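Local atomic coordinates of ABC-type branched-chain amino acid transport systems periplasmic component-like protein (Thermomonospora curvata, PDB entry 4N03), a protein that probably serves as the substrate-binding component of an ABC transporter, binding fatty acids such as palmitic acid. Residues A[280-288]-A[378-386]; A[204-215]-A[233-242]. All coordinates share one frame; numbering follows the deposited sequence. Where two conformers were deposited one is given.

Interaction 1. Residues A[280-288]-A[378-386]. With PLM (palmitic acid), chain B.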
ATOM      1  N   ALA A 280      -7.731  -0.852   1.540  1.00  9.15           N
ATOM      2  CA  ALA A 280      -8.001  -0.197   2.803  1.00  9.75           C
ATOM      3  C   ALA A 280      -7.954   1.333   2.697  1.00  9.89           C
ATOM      4  O   ALA A 280      -8.343   2.009   3.626  1.00 10.77           O
ATOM      5  CB  ALA A 280      -6.987  -0.615   3.855  1.00 10.15           C
ATOM      6  N   GLY A 281      -7.414   1.862   1.586  1.00  9.71           N
ATOM      7  CA  GLY A 281      -7.245   3.299   1.413  1.00 10.47           C
ATOM      8  C   GLY A 281      -8.384   3.962   0.669  1.00 12.14           C
ATOM      9  O   GLY A 281      -8.892   3.439  -0.307  1.00 12.44           O
ATOM     10  N   ALA A 282      -8.765   5.135   1.154  1.00 12.64           N
ATOM     11  CA  ALA A 282      -9.780   5.903   0.476  1.00 13.69           C
ATOM     12  C   ALA A 282      -9.185   6.539  -0.799  1.00 12.82           C
ATOM     13  O   ALA A 282      -8.010   6.930  -0.799  1.00 14.24           O
ATOM     14  CB  ALA A 282     -10.280   7.002   1.371  1.00 14.07           C
ATOM     15  N   PRO A 283      -9.985   6.607  -1.859  1.00 11.85           N
ATOM     16  CA  PRO A 283      -9.531   7.324  -3.027  1.00 12.01           C
ATOM     17  C   PRO A 283      -9.660   8.865  -2.830  1.00 11.73           C
ATOM     18  O   PRO A 283     -10.306   9.331  -1.897  1.00 12.87           O
ATOM     19  CB  PRO A 283     -10.469   6.810  -4.103  1.00 12.95           C
ATOM     20  CG  PRO A 283     -11.749   6.584  -3.388  1.00 14.13           C
ATOM     21  CD  PRO A 283     -11.336   6.113  -2.019  1.00 12.79           C
HETATM   22  N   MSE A 284      -9.088   9.637  -3.756  1.00 12.15           N
HETATM   23  CA  MSE A 284      -9.065  11.128  -3.688  0.60 12.30           C
HETATM   24  C   MSE A 284     -10.421  11.752  -3.874  1.00 12.64           C
HETATM   25  O   MSE A 284     -10.560  12.954  -3.693  1.00 14.54           O
HETATM   26  CB  MSE A 284      -8.010  11.636  -4.651  0.60 13.27           C
HETATM   27  CG  MSE A 284      -6.631  11.134  -4.240  0.60 17.67           C
HETATM   28 SE   MSE A 284      -5.413  12.527  -3.682  0.39 17.15          SE
HETATM   29  CE  MSE A 284      -6.507  13.356  -2.308  0.60 16.08           C
ATOM     30  N   SER A 285     -11.413  10.992  -4.285  1.00 12.21           N
ATOM     31  CA  SER A 285     -12.790  11.432  -4.438  1.00 12.73           C
ATOM     32  C   SER A 285     -13.636  11.275  -3.199  1.00 13.69           C
ATOM     33  O   SER A 285     -14.782  11.687  -3.170  1.00 15.54           O
ATOM     34  CB  SER A 285     -13.418  10.677  -5.584  1.00 12.32           C
ATOM     35  OG  SER A 285     -13.418   9.298  -5.269  1.00 12.53           O
ATOM     36  N   ALA A 286     -13.094  10.657  -2.146  1.00 15.01           N
ATOM     37  CA  ALA A 286     -13.894  10.467  -0.942  1.00 14.62           C
ATOM     38  C   ALA A 286     -14.297  11.809  -0.320  1.00 15.69           C
ATOM     39  O   ALA A 286     -13.507  12.744  -0.280  1.00 16.84           O
ATOM     40  CB  ALA A 286     -13.121   9.661   0.071  1.00 16.44           C
ATOM     41  N   ASP A 287     -15.469  11.815   0.281  1.00 15.81           N
ATOM     42  CA  ASP A 287     -16.029  13.049   0.860  1.00 16.97           C
ATOM     43  C   ASP A 287     -15.513  13.207   2.286  1.00 16.66           C
ATOM     44  O   ASP A 287     -16.248  12.997   3.254  1.00 20.53           O
ATOM     45  CB  ASP A 287     -17.550  13.000   0.815  1.00 21.77           C
ATOM     46  CG  ASP A 287     -18.194  14.284   1.278  1.00 24.07           C
ATOM     47  OD1 ASP A 287     -17.492  15.315   1.291  1.00 27.18           O
ATOM     48  OD2 ASP A 287     -19.382  14.226   1.635  1.00 32.73           O
ATOM     49  N   LEU A 288     -14.241  13.558   2.399  1.00 16.08           N
ATOM     50  CA  LEU A 288     -13.578  13.795   3.673  1.00 15.89           C
ATOM     51  C   LEU A 288     -12.807  15.100   3.580  1.00 15.87           C
ATOM     52  O   LEU A 288     -12.097  15.309   2.626  1.00 16.02           O
ATOM     53  CB  LEU A 288     -12.616  12.655   3.979  1.00 15.48           C
ATOM     54  CG  LEU A 288     -13.197  11.262   4.203  1.00 16.38           C
ATOM     55  CD1 LEU A 288     -12.084  10.245   4.286  1.00 16.69           C
ATOM     56  CD2 LEU A 288     -14.066  11.118   5.434  1.00 20.10           C
ATOM     57  N   LYS A 378     -14.138  10.446 -14.332  0.60 16.58           N
ATOM     58  CA  LYS A 378     -14.853  11.635 -13.873  0.60 18.62           C
ATOM     59  C   LYS A 378     -14.511  12.036 -12.439  0.60 22.08           C
ATOM     60  O   LYS A 378     -14.913  13.089 -11.969  0.60 23.58           O
ATOM     61  CB  LYS A 378     -16.376  11.397 -13.958  0.60 23.83           C
ATOM     62  CG  LYS A 378     -16.831  10.940 -15.336  0.60 26.95           C
ATOM     63  CD  LYS A 378     -18.340  10.852 -15.473  0.60 32.29           C
ATOM     64  CE  LYS A 378     -18.701  10.801 -16.949  0.60 35.22           C
ATOM     65  NZ  LYS A 378     -19.916  11.598 -17.220  0.60 34.45           N
ATOM     66  N   ALA A 379     -13.781  11.204 -11.727  1.00 16.62           N
ATOM     67  CA  ALA A 379     -13.579  11.399 -10.316  1.00 15.92           C
ATOM     68  C   ALA A 379     -12.203  11.895 -10.009  1.00 14.27           C
ATOM     69  O   ALA A 379     -11.241  11.516 -10.666  1.00 14.83           O
ATOM     70  CB  ALA A 379     -13.802  10.043  -9.626  1.00 16.50           C
ATOM     71  N   THR A 380     -12.100  12.685  -8.950  1.00 14.64           N
ATOM     72  CA  THR A 380     -10.815  13.118  -8.436  1.00 14.68           C
ATOM     73  C   THR A 380     -10.003  11.876  -8.035  1.00 13.90           C
ATOM     74  O   THR A 380     -10.487  11.007  -7.317  1.00 15.61           O
ATOM     75  CB  THR A 380     -11.027  14.050  -7.244  1.00 16.03           C
ATOM     76  OG1 THR A 380     -11.854  15.140  -7.662  1.00 19.69           O
ATOM     77  CG2 THR A 380      -9.713  14.636  -6.730  1.00 15.78           C
ATOM     78  N   GLY A 381      -8.771  11.814  -8.526  1.00 12.85           N
ATOM     79  CA  GLY A 381      -7.918  10.678  -8.275  1.00 14.46           C
ATOM     80  C   GLY A 381      -8.225   9.462  -9.107  1.00 12.74           C
ATOM     81  O   GLY A 381      -7.647   8.380  -8.853  1.00 14.00           O
ATOM     82  N   GLY A 382      -9.144   9.558 -10.052  1.00 12.33           N
ATOM     83  CA  GLY A 382      -9.357   8.481 -11.022  1.00 12.46           C
ATOM     84  C   GLY A 382     -10.091   7.268 -10.483  1.00 11.72           C
ATOM     85  O   GLY A 382     -10.075   6.225 -11.125  1.00 11.32           O
ATOM     86  N   ALA A 383     -10.779   7.407  -9.355  1.00 10.62           N
ATOM     87  CA  ALA A 383     -11.455   6.263  -8.740  1.00 11.29           C
ATOM     88  C   ALA A 383     -12.553   6.776  -7.837  1.00 11.45           C
ATOM     89  O   ALA A 383     -12.447   7.857  -7.266  1.00 12.31           O
ATOM     90  CB  ALA A 383     -10.494   5.373  -7.960  1.00 13.22           C
ATOM     91  N   VAL A 384     -13.575   5.933  -7.634  1.00 11.57           N
ATOM     92  CA  VAL A 384     -14.683   6.257  -6.723  0.70 10.68           C
ATOM     93  C   VAL A 384     -14.971   5.049  -5.845  1.00  9.91           C
ATOM     94  O   VAL A 384     -14.773   3.891  -6.235  1.00 10.45           O
ATOM     95  CB  VAL A 384     -16.005   6.666  -7.439  0.70 12.37           C
ATOM     96  CG1 VAL A 384     -15.893   7.979  -8.182  0.70 12.67           C
ATOM     97  CG2 VAL A 384     -16.529   5.633  -8.393  0.70 12.91           C
ATOM     98  N   ILE A 385     -15.493   5.326  -4.667  1.00 10.41           N
ATOM     99  CA  ILE A 385     -15.952   4.261  -3.764  1.00 10.54           C
ATOM    100  C   ILE A 385     -17.192   3.598  -4.324  1.00 11.23           C
ATOM    101  O   ILE A 385     -18.173   4.263  -4.687  1.00 13.83           O
ATOM    102  CB  ILE A 385     -16.230   4.874  -2.377  1.00 11.84           C
ATOM    103  CG1 ILE A 385     -14.926   5.305  -1.742  1.00 13.04           C
ATOM    104  CG2 ILE A 385     -16.957   3.869  -1.486  1.00 12.98           C
ATOM    105  CD1 ILE A 385     -15.080   6.165  -0.489  1.00 14.43           C
ATOM    106  N   VAL A 386     -17.160   2.271  -4.387  1.00 10.74           N
ATOM    107  CA  VAL A 386     -18.328   1.463  -4.703  1.00 11.12           C
ATOM    108  C   VAL A 386     -18.923   0.935  -3.403  1.00 11.80           C
ATOM    109  O   VAL A 386     -20.133   0.975  -3.224  1.00 14.75           O
ATOM    110  CB  VAL A 386     -17.946   0.299  -5.660  1.00 11.47           C
ATOM    111  CG1 VAL A 386     -19.131  -0.604  -5.949  1.00 13.61           C
ATOM    112  CG2 VAL A 386     -17.470   0.928  -6.966  1.00 13.48           C
TER
HETATM  113  C1  PLM B 601       3.767  -5.199  -3.194  1.00 10.49           C
HETATM  114  O1  PLM B 601       3.268  -5.359  -2.050  1.00 10.86           O
HETATM  115  O2  PLM B 601       4.896  -5.610  -3.541  1.00 11.00           O
HETATM  116  C2  PLM B 601       3.036  -4.305  -4.170  1.00 12.83           C
HETATM  117  C3  PLM B 601       3.400  -2.802  -3.799  1.00 15.04           C
HETATM  118  C4  PLM B 601       2.570  -1.788  -4.551  1.00 15.32           C
HETATM  119  C5  PLM B 601       2.960  -0.382  -4.246  1.00 17.12           C
HETATM  120  C6  PLM B 601       2.130   0.762  -4.865  1.00 17.77           C
HETATM  121  C7  PLM B 601       1.012   1.178  -3.918  1.00 19.80           C
HETATM  122  C8  PLM B 601       0.010   2.152  -4.474  1.00 22.46           C
HETATM  123  C9  PLM B 601      -0.909   2.796  -3.452  1.00 24.37           C
HETATM  124  CA  PLM B 601      -2.230   2.038  -3.183  1.00 23.22           C
HETATM  125  CB  PLM B 601      -2.899   2.667  -1.897  1.00 24.01           C
HETATM  126  CC  PLM B 601      -3.242   1.573  -0.844  1.00 19.31           C
HETATM  127  CD  PLM B 601      -3.377   2.088   0.573  1.00 17.40           C
HETATM  128  CE  PLM B 601      -3.676   1.059   1.656  0.50 18.73           C
HETATM  129  CF  PLM B 601      -3.172   1.547   3.022  0.50 20.51           C
HETATM  130  CG  PLM B 601      -4.141   2.445   3.772  0.50 21.00           C
HETATM  131  O   HOH W   1      -7.669   8.114  -5.842  1.00 14.45           O
HETATM  132  O   HOH W   2     -15.335   8.031  -3.753  1.00 19.18           O
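The β-turn P283 to A286, in the loop leaving strand 275-279, packs on the bend 379-382 and the first residues of strand 383-390, an edge strand of the mixed sheet; one side-chain hydrogen bond, two bridging waters and apolar contacts make the join. V384 pairs with K374 of the inner strand, and on the other edge A383 O meets S285 and I385 N reaches it through a water. S285 OG, set between its own backbone N and carbonyl carbon (chi1 62°), donates to A383 O at 2.6 Å, arriving in the carbonyl plane on a lone pair (C=O...OG 143°). The same OG accepts from a water 2.8 Å away that in turn accepts from I385 N, so the serine and its water satisfy both strand-edge groups. A second water accepts a hydrogen bond from M284 N and donates one to G381 O. Beside these polar links the ring of P283 lies across the I385 side chain at about a right angle, CD 3.7 Å from I385 CG1, and I385 CD1 reaches A286 CB at 4.0 Å. M284, a selenomethionine, sets its CB 3.7 Å from G381 CA, where a side chain on the glycine would clash; its bent chain then leads away to helices 289-301 and 309-330. Upstream, G281 N comes within 3.8 Å of CE in the palmitate tail, and a CB at G281 would run into the ligand. The contact thus spans from a sheet edge to the fatty-acid pocket of a type I periplasmic-binding-protein fold, as in the leucine-binding protein family.

Interaction 2. Residues A[204-215]-A[233-242]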
ATOM      1  N   ILE A 204       2.432 -15.220 -11.838  1.00 10.71           N
ATOM      2  CA  ILE A 204       3.112 -14.378 -12.823  1.00 10.84           C
ATOM      3  C   ILE A 204       4.250 -13.677 -12.096  1.00 11.31           C
ATOM      4  O   ILE A 204       4.376 -13.664 -10.891  1.00 11.85           O
ATOM      5  CB  ILE A 204       2.195 -13.410 -13.566  1.00 12.07           C
ATOM      6  CG1 ILE A 204       1.496 -12.477 -12.601  1.00 10.65           C
ATOM      7  CG2 ILE A 204       1.178 -14.132 -14.428  1.00 12.80           C
ATOM      8  CD1 ILE A 204       1.019 -11.182 -13.203  1.00 11.74           C
ATOM      9  N   LYS A 205       5.082 -13.053 -12.888  1.00 12.51           N
ATOM     10  CA  LYS A 205       6.157 -12.185 -12.395  1.00 12.95           C
ATOM     11  C   LYS A 205       5.903 -10.734 -12.839  1.00 12.12           C
ATOM     12  O   LYS A 205       5.207 -10.508 -13.804  1.00 12.27           O
ATOM     13  CB  LYS A 205       7.494 -12.678 -12.953  1.00 14.66           C
ATOM     14  CG  LYS A 205       7.899 -14.070 -12.421  1.00 16.83           C
ATOM     15  CD  LYS A 205       9.244 -14.584 -12.988  1.00 19.85           C
ATOM     16  CE  LYS A 205       9.729 -15.951 -12.408  1.00 24.71           C
ATOM     17  NZ  LYS A 205       8.786 -17.133 -12.263  1.00 27.33           N
ATOM     18  N   PRO A 206       6.533  -9.768 -12.157  1.00 12.32           N
ATOM     19  CA  PRO A 206       6.328  -8.371 -12.521  1.00 12.95           C
ATOM     20  C   PRO A 206       6.806  -8.018 -13.919  1.00 14.47           C
ATOM     21  O   PRO A 206       6.297  -7.080 -14.517  1.00 15.60           O
ATOM     22  CB  PRO A 206       7.107  -7.634 -11.439  1.00 15.76           C
ATOM     23  CG  PRO A 206       7.158  -8.568 -10.297  1.00 15.90           C
ATOM     24  CD  PRO A 206       7.300  -9.894 -10.915  1.00 13.30           C
ATOM     25  N   THR A 207       7.710  -8.830 -14.448  1.00 13.49           N
ATOM     26  CA  THR A 207       8.227  -8.693 -15.803  1.00 15.49           C
ATOM     27  C   THR A 207       7.319  -9.320 -16.877  1.00 15.26           C
ATOM     28  O   THR A 207       7.622  -9.274 -18.074  1.00 17.24           O
ATOM     29  CB  THR A 207       9.643  -9.301 -15.857  1.00 17.90           C
ATOM     30  OG1 THR A 207       9.659 -10.558 -15.210  1.00 19.76           O
ATOM     31  CG2 THR A 207      10.652  -8.366 -15.225  1.00 22.30           C
ATOM     32  N   ASP A 208       6.205  -9.918 -16.482  1.00 14.02           N
ATOM     33  CA  ASP A 208       5.224 -10.418 -17.424  1.00 13.73           C
ATOM     34  C   ASP A 208       4.308  -9.253 -17.795  1.00 14.55           C
ATOM     35  O   ASP A 208       3.469  -8.884 -17.016  1.00 17.02           O
ATOM     36  CB  ASP A 208       4.480 -11.607 -16.813  1.00 15.18           C
ATOM     37  CG  ASP A 208       5.372 -12.830 -16.642  1.00 16.11           C
ATOM     38  OD1 ASP A 208       6.325 -13.047 -17.433  1.00 18.53           O
ATOM     39  OD2 ASP A 208       5.093 -13.611 -15.713  1.00 16.74           O
ATOM     40  N   ARG A 209       4.488  -8.722 -19.003  1.00 15.06           N
ATOM     41  CA  ARG A 209       3.883  -7.484 -19.458  1.00 16.63           C
ATOM     42  C   ARG A 209       2.557  -7.766 -20.138  1.00 16.66           C
ATOM     43  O   ARG A 209       1.691  -6.888 -20.204  1.00 23.13           O
ATOM     44  CB  ARG A 209       4.822  -6.783 -20.463  1.00 18.15           C
ATOM     45  CG  ARG A 209       6.204  -6.456 -19.902  1.00 20.00           C
ATOM     46  CD  ARG A 209       7.066  -5.624 -20.845  1.00 21.44           C
ATOM     47  NE  ARG A 209       6.506  -4.293 -21.091  1.00 23.29           N
ATOM     48  CZ  ARG A 209       6.640  -3.261 -20.266  1.00 23.58           C
ATOM     49  NH1 ARG A 209       7.366  -3.315 -19.160  1.00 27.10           N
ATOM     50  NH2 ARG A 209       6.068  -2.113 -20.599  1.00 28.66           N
ATOM     51  N   ASP A 210       2.403  -8.934 -20.705  1.00 14.64           N
ATOM     52  CA  ASP A 210       1.296  -9.258 -21.590  1.00 14.73           C
ATOM     53  C   ASP A 210       0.519 -10.392 -20.962  1.00 14.00           C
ATOM     54  O   ASP A 210       1.067 -11.483 -20.764  1.00 14.84           O
ATOM     55  CB  ASP A 210       1.917  -9.704 -22.922  1.00 17.30           C
ATOM     56  CG  ASP A 210       0.931  -9.922 -24.015  1.00 19.94           C
ATOM     57  OD1 ASP A 210      -0.263 -10.118 -23.794  1.00 20.55           O
ATOM     58  OD2 ASP A 210       1.392  -9.913 -25.187  1.00 27.16           O
HETATM   59  N   MSE A 211      -0.753 -10.204 -20.716  1.00 12.75           N
HETATM   60  CA  MSE A 211      -1.614 -11.161 -20.043  1.00 13.08           C
HETATM   61  C   MSE A 211      -2.411 -12.055 -20.972  1.00 13.77           C
HETATM   62  O   MSE A 211      -3.324 -12.721 -20.541  1.00 13.53           O
HETATM   63  CB  MSE A 211      -2.574 -10.401 -19.089  1.00 13.79           C
HETATM   64  CG  MSE A 211      -1.803  -9.688 -17.977  1.00 12.80           C
HETATM   65 SE   MSE A 211      -1.128 -10.851 -16.574  0.65 13.91          SE
HETATM   66  CE  MSE A 211       0.733 -11.088 -17.245  1.00 13.64           C
ATOM     67  N   LYS A 212      -2.067 -12.121 -22.265  1.00 15.52           N
ATOM     68  CA  LYS A 212      -2.966 -12.874 -23.113  0.60 16.60           C
ATOM     69  C   LYS A 212      -2.978 -14.390 -22.857  1.00 15.59           C
ATOM     70  O   LYS A 212      -4.049 -14.963 -22.948  1.00 15.46           O
ATOM     71  CB  LYS A 212      -2.813 -12.519 -24.585  0.60 19.49           C
ATOM     72  CG  LYS A 212      -1.490 -12.864 -25.157  0.60 18.90           C
ATOM     73  CD  LYS A 212      -1.487 -12.424 -26.612  0.60 20.51           C
ATOM     74  CE  LYS A 212      -0.169 -12.804 -27.189  0.60 20.90           C
ATOM     75  NZ  LYS A 212      -0.163 -12.695 -28.667  0.60 20.74           N
ATOM     76  N   SER A 213      -1.870 -15.007 -22.446  1.00 14.95           N
ATOM     77  CA  SER A 213      -1.900 -16.406 -22.126  1.00 15.10           C
ATOM     78  C   SER A 213      -2.671 -16.660 -20.839  1.00 13.64           C
ATOM     79  O   SER A 213      -3.351 -17.668 -20.719  1.00 14.85           O
ATOM     80  CB  SER A 213      -0.498 -16.977 -22.043  1.00 17.23           C
ATOM     81  OG  SER A 213       0.253 -16.382 -20.997  1.00 20.44           O
ATOM     82  N   GLN A 214      -2.596 -15.722 -19.896  1.00 13.88           N
ATOM     83  CA  GLN A 214      -3.377 -15.837 -18.673  1.00 13.21           C
ATOM     84  C   GLN A 214      -4.862 -15.753 -18.959  1.00 12.66           C
ATOM     85  O   GLN A 214      -5.663 -16.545 -18.430  1.00 13.15           O
ATOM     86  CB  GLN A 214      -2.961 -14.771 -17.682  1.00 13.06           C
ATOM     87  CG  GLN A 214      -1.609 -15.001 -17.044  1.00 16.05           C
ATOM     88  CD  GLN A 214      -0.470 -14.817 -17.984  1.00 17.24           C
ATOM     89  OE1 GLN A 214      -0.513 -14.034 -18.950  1.00 16.09           O
ATOM     90  NE2 GLN A 214       0.586 -15.560 -17.726  1.00 22.36           N
ATOM     91  N   VAL A 215      -5.248 -14.816 -19.829  1.00 13.67           N
ATOM     92  CA  VAL A 215      -6.651 -14.720 -20.216  1.00 13.07           C
ATOM     93  C   VAL A 215      -7.139 -15.996 -20.897  1.00 13.34           C
ATOM     94  O   VAL A 215      -8.252 -16.472 -20.622  1.00 13.59           O
ATOM     95  CB  VAL A 215      -6.875 -13.459 -21.077  1.00 14.15           C
ATOM     96  CG1 VAL A 215      -8.281 -13.456 -21.680  1.00 16.03           C
ATOM     97  CG2 VAL A 215      -6.669 -12.182 -20.262  1.00 15.72           C
ATOM     98  N   GLN A 233       0.227  -2.154 -15.239  1.00 11.10           N
ATOM     99  CA  GLN A 233       0.436  -2.695 -16.574  0.60 12.26           C
ATOM    100  C   GLN A 233      -0.302  -4.005 -16.777  1.00 10.46           C
ATOM    101  O   GLN A 233      -0.958  -4.247 -17.808  1.00 11.57           O
ATOM    102  CB  GLN A 233       1.918  -2.890 -16.839  0.60 14.44           C
ATOM    103  CG  GLN A 233       2.266  -3.703 -18.079  0.60 20.73           C
ATOM    104  CD  GLN A 233       3.750  -3.949 -18.191  0.60 22.01           C
ATOM    105  OE1 GLN A 233       4.326  -3.773 -19.254  0.60 41.73           O
ATOM    106  NE2 GLN A 233       4.365  -4.383 -17.116  0.60 30.15           N
ATOM    107  N   GLN A 234      -0.231  -4.908 -15.798  1.00 10.43           N
ATOM    108  CA  GLN A 234      -0.919  -6.195 -15.876  1.00 10.21           C
ATOM    109  C   GLN A 234      -2.418  -6.002 -15.864  1.00 10.06           C
ATOM    110  O   GLN A 234      -3.141  -6.716 -16.571  1.00 11.40           O
ATOM    111  CB  GLN A 234      -0.489  -7.167 -14.798  1.00 11.37           C
ATOM    112  CG  GLN A 234       0.943  -7.635 -14.947  1.00 11.44           C
ATOM    113  CD  GLN A 234       2.004  -6.734 -14.365  1.00 11.30           C
ATOM    114  OE1 GLN A 234       1.718  -5.885 -13.536  1.00 11.74           O
ATOM    115  NE2 GLN A 234       3.250  -6.959 -14.778  1.00 12.84           N
ATOM    116  N   ALA A 235      -2.909  -5.085 -15.046  1.00 10.64           N
ATOM    117  CA  ALA A 235      -4.355  -4.831 -15.009  1.00 11.61           C
ATOM    118  C   ALA A 235      -4.869  -4.361 -16.354  1.00 10.92           C
ATOM    119  O   ALA A 235      -5.904  -4.827 -16.827  1.00 11.65           O
ATOM    120  CB  ALA A 235      -4.693  -3.800 -13.947  1.00 12.15           C
ATOM    121  N   ALA A 236      -4.169  -3.405 -16.990  1.00 10.91           N
ATOM    122  CA  ALA A 236      -4.597  -2.904 -18.290  1.00 11.41           C
ATOM    123  C   ALA A 236      -4.639  -4.034 -19.295  1.00 11.44           C
ATOM    124  O   ALA A 236      -5.553  -4.129 -20.108  1.00 12.14           O
ATOM    125  CB  ALA A 236      -3.717  -1.775 -18.757  1.00 12.06           C
ATOM    126  N   SER A 237      -3.584  -4.858 -19.320  1.00 11.30           N
ATOM    127  CA  SER A 237      -3.471  -5.935 -20.294  1.00 11.75           C
ATOM    128  C   SER A 237      -4.576  -6.975 -20.058  1.00 11.33           C
ATOM    129  O   SER A 237      -5.308  -7.369 -20.946  1.00 12.67           O
ATOM    130  CB  SER A 237      -2.092  -6.566 -20.223  1.00 12.13           C
ATOM    131  OG  SER A 237      -1.976  -7.625 -21.139  1.00 12.63           O
ATOM    132  N   LEU A 238      -4.697  -7.447 -18.816  1.00 11.32           N
ATOM    133  CA  LEU A 238      -5.669  -8.477 -18.519  0.60 11.70           C
ATOM    134  C   LEU A 238      -7.096  -8.017 -18.795  1.00 10.90           C
ATOM    135  O   LEU A 238      -7.882  -8.713 -19.432  1.00 11.98           O
ATOM    136  CB  LEU A 238      -5.510  -8.940 -17.070  0.60 12.47           C
ATOM    137  CG  LEU A 238      -6.466 -10.082 -16.709  0.60 14.57           C
ATOM    138  CD1 LEU A 238      -5.831 -11.043 -15.730  0.60 15.12           C
ATOM    139  CD2 LEU A 238      -7.727  -9.492 -16.125  0.60 16.60           C
ATOM    140  N   ALA A 239      -7.437  -6.817 -18.309  1.00 11.14           N
ATOM    141  CA  ALA A 239      -8.804  -6.342 -18.474  1.00 12.06           C
ATOM    142  C   ALA A 239      -9.100  -6.132 -19.940  1.00 11.20           C
ATOM    143  O   ALA A 239     -10.130  -6.536 -20.443  1.00 11.57           O
ATOM    144  CB  ALA A 239      -9.032  -5.048 -17.671  1.00 12.41           C
ATOM    145  N   GLY A 240      -8.183  -5.468 -20.649  1.00 11.46           N
ATOM    146  CA  GLY A 240      -8.424  -5.216 -22.063  1.00 11.51           C
ATOM    147  C   GLY A 240      -8.553  -6.477 -22.873  1.00 11.77           C
ATOM    148  O   GLY A 240      -9.474  -6.615 -23.682  1.00 12.22           O
ATOM    149  N   ILE A 241      -7.645  -7.434 -22.681  1.00 11.46           N
ATOM    150  CA  ILE A 241      -7.726  -8.658 -23.441  1.00 12.01           C
ATOM    151  C   ILE A 241      -9.007  -9.436 -23.085  1.00 10.38           C
ATOM    152  O   ILE A 241      -9.706  -9.949 -23.947  1.00 11.67           O
ATOM    153  CB  ILE A 241      -6.450  -9.489 -23.293  1.00 12.30           C
ATOM    154  CG1 ILE A 241      -5.242  -8.748 -23.830  1.00 13.92           C
ATOM    155  CG2 ILE A 241      -6.605 -10.822 -23.989  1.00 14.20           C
ATOM    156  CD1 ILE A 241      -3.943  -9.372 -23.371  1.00 18.83           C
ATOM    157  N   ALA A 242      -9.314  -9.552 -21.789  1.00 11.58           N
ATOM    158  CA  ALA A 242     -10.517 -10.275 -21.389  1.00 11.51           C
ATOM    159  C   ALA A 242     -11.745  -9.708 -22.062  1.00 10.51           C
ATOM    160  O   ALA A 242     -12.564 -10.442 -22.620  1.00 11.19           O
ATOM    161  CB  ALA A 242     -10.698 -10.243 -19.873  1.00 11.97           C
TER
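Q234, on helix 232-244, reaches with its amide into the loop after strand 198-204 and binds two of its carbonyls. NE2 gives a nearly straight bond to D208 O (3.0 Å, 168°); the acceptor lies in the amide plane, although the nitrogen sits above the plane of that carbonyl. A weak, bent bond runs from the same NE2 to P206 O at 3.1 Å. OE1 accepts from G231 N, so both ends of the amide are engaged and its rotation is fixed. With the amide gone, as in an alanine at this place, D208 O and G231 N would probably be left without their partner and the loop could shift off the helix. One turn on, S237 OG, anti to its backbone N (chi1 179°), accepts from M211 N at 2.9 Å, satisfying the N-cap residue of helix 212-220. D210 OD1 takes K212 N in an Asx turn, and D208 OD2, met from above the carboxylate plane, takes K205 N at 2.9 Å within the type I turn K205 to D208. The charged end of K205 is bound to E177. Beside these bonds the contact is apolar: the CB of selenomethionine M211 lies 3.9 Å from L238 CB, while V215 CG1 packs on I241 CG2 at 3.9 Å. I241 CD1 leans over K212 N and CB at the start of the helix. Helix 232-244 thus lies alongside the beginning of helix 212-220, with L238 turned to strands 225-229 and 251-253 and I204 and Q234 touching strand 170-176.

In the fold
From the N terminus the chain reaches interaction 2 first, where the loop leaving strand 198-204 meets helix 232-244 and closes a short excursion of 17 residues through the rest of helix 212-220 and strand 225-229. After strand 275-279 the chain opens interaction 1, whose loop is far longer: 89 residues, with helices 289-301, 309-330 and 336-343 and strand 370-375. The two stand in series, neither nested nor crossed. Both attach to the mixed seven-stranded sheet, at opposite edges, strands 198-204 and 383-390. The centres of interactions 1 and 2 lie about 25 Å apart, and the nearest atoms of interactions 1 and 2 about 12 Å. Palmitate touches 280-288, while in interaction 2 the side chain of P206 is about 8 Å from the bound palmitic acid.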